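Local coordinates for uncharacterized protein (Agrobacterium tumefaciens, PDB 3D01) that is of unknown function but belongs to the YjgF family of putative endoribonucleases with a chorismate mutase-like fold, at residues L120-N123 against G124-L128. Residues are numbered along the deposited sequence; the frame is centred on the assembly and turned at random.
Sequences LVIN and GASNL
N123 and G124 meet at the middle of this helical turn, N123 CB lying 3.3 Å from G124 N. The side chain of N123 leaves with CG anti to the carbonyl carbon (chi1 -74°), and its OD1 is held by R141 NH1. One turn on, N127 N donates to N123 O at 2.8 Å. I122 makes the matching bond with S126, whose N reaches I122 O at 2.9 Å, and the same oxygen takes a weak second bond from A125 N. G124 breaks the pattern slightly. Its N lies 3.8 Å from L120 O and turns instead to V121 O, 3.1 Å away, standing above that carbonyl plane with a bent N-H angle of 139°. One turn here is therefore wound a little tighter, with an i to i+3 bond.

S126 OG lies 3.5 Å from I122 O and 4.1 Å from I122 CG2; its hydrogen bonds are to H139 NE2 and R141 NH1. A single guanidinium thus ties two residues about one turn apart, N123 and S126, to the start of strand 140-146. Y35 of the second subunit packs on both, placing this polar face at the subunit interface. I122 and A125 face inward, I122 onto V155, I157 and V109, and A125 onto I157 of the sheet and A81 of helix 70-91. The turn belongs to helix 118-133, the crossover helix of the beta-alpha-beta unit between parallel strands 99-110 and 140-146, consistent with the YjgF-like fold, whose members typically assemble as trimers, as the three chains do here.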
loop_
_atom_site.group_PDB
_atom_site.type_symbol
_atom_site.label_atom_id
_atom_site.label_comp_id
_atom_site.label_asym_id
_atom_site.label_seq_id
_atom_site.Cartn_x
_atom_site.Cartn_y
_atom_site.Cartn_z
ATOM N N LEU I 120 -3.378 16.681 -6.385
ATOM C CA LEU I 120 -3.625 17.244 -7.710
ATOM C C LEU I 120 -2.919 16.435 -8.789
ATOM O O LEU I 120 -3.438 16.271 -9.922
ATOM C CB LEU I 120 -3.152 18.681 -7.743
ATOM C CG LEU I 120 -3.867 19.590 -6.748
ATOM C CD1 LEU I 120 -3.482 21.048 -7.072
ATOM C CD2 LEU I 120 -5.354 19.356 -6.765
ATOM N N VAL I 121 -1.732 15.934 -8.455
ATOM C CA VAL I 121 -0.970 15.119 -9.400
ATOM C C VAL I 121 -1.696 13.824 -9.700
ATOM O O VAL I 121 -1.887 13.461 -10.852
ATOM C CB VAL I 121 0.459 14.843 -8.882
ATOM C CG1 VAL I 121 1.167 13.769 -9.763
ATOM C CG2 VAL I 121 1.230 16.188 -8.786
ATOM N N ILE I 122 -2.129 13.142 -8.654
ATOM C CA ILE I 122 -2.777 11.850 -8.809
ATOM C C ILE I 122 -4.171 12.025 -9.416
ATOM O O ILE I 122 -4.675 11.112 -10.070
ATOM C CB ILE I 122 -2.794 11.054 -7.485
ATOM C CG1 ILE I 122 -1.360 10.801 -6.993
ATOM C CG2 ILE I 122 -3.543 9.740 -7.661
ATOM C CD1 ILE I 122 -0.378 10.108 -8.010
ATOM N N ASN I 123 -4.760 13.207 -9.267
ATOM C CA ASN I 123 -6.010 13.516 -9.992
ATOM C C ASN I 123 -5.884 13.271 -11.495
ATOM O O ASN I 123 -6.885 12.912 -12.123
ATOM C CB ASN I 123 -6.500 14.935 -9.740
ATOM C CG ASN I 123 -7.112 15.113 -8.345
ATOM O OD1 ASN I 123 -7.387 14.141 -7.631
ATOM N ND2 ASN I 123 -7.320 16.366 -7.952
ATOM N N GLY I 124 -4.685 13.447 -12.067
ATOM C CA GLY I 124 -4.394 13.021 -13.468
ATOM C C GLY I 124 -4.853 11.582 -13.741
ATOM O O GLY I 124 -5.585 11.305 -14.707
ATOM N N ALA I 125 -4.469 10.658 -12.864
ATOM C CA ALA I 125 -4.804 9.235 -13.020
ATOM C C ALA I 125 -6.291 9.073 -12.689
ATOM O O ALA I 125 -7.056 8.492 -13.459
ATOM C CB ALA I 125 -3.914 8.348 -12.093
ATOM N N SER I 126 -6.711 9.579 -11.540
ATOM C CA SER I 126 -8.084 9.333 -11.100
ATOM C C SER I 126 -9.104 9.803 -12.124
ATOM O O SER I 126 -10.070 9.086 -12.411
ATOM C CB SER I 126 -8.360 9.992 -9.745
ATOM O OG SER I 126 -7.506 9.497 -8.749
ATOM N N ASN I 127 -8.895 11.004 -12.667
ATOM C CA ASN I 127 -9.814 11.583 -13.654
ATOM C C ASN I 127 -9.866 10.736 -14.942
ATOM O O ASN I 127 -10.944 10.482 -15.522
ATOM C CB ASN I 127 -9.380 13.005 -13.976
ATOM C CG ASN I 127 -9.626 13.983 -12.832
ATOM O OD1 ASN I 127 -10.359 13.703 -11.867
ATOM N ND2 ASN I 127 -9.022 15.151 -12.944
ATOM N N LEU I 128 -8.707 10.272 -15.363
ATOM C CA LEU I 128 -8.590 9.482 -16.572
ATOM C C LEU I 128 -9.319 8.151 -16.368
ATOM O O LEU I 128 -10.140 7.744 -17.191
ATOM C CB LEU I 128 -7.100 9.293 -16.977
ATOM C CG LEU I 128 -6.855 8.450 -18.241
ATOM C CD1 LEU I 128 -5.549 8.815 -18.951
ATOM C CD2 LEU I 128 -6.934 6.927 -17.980
#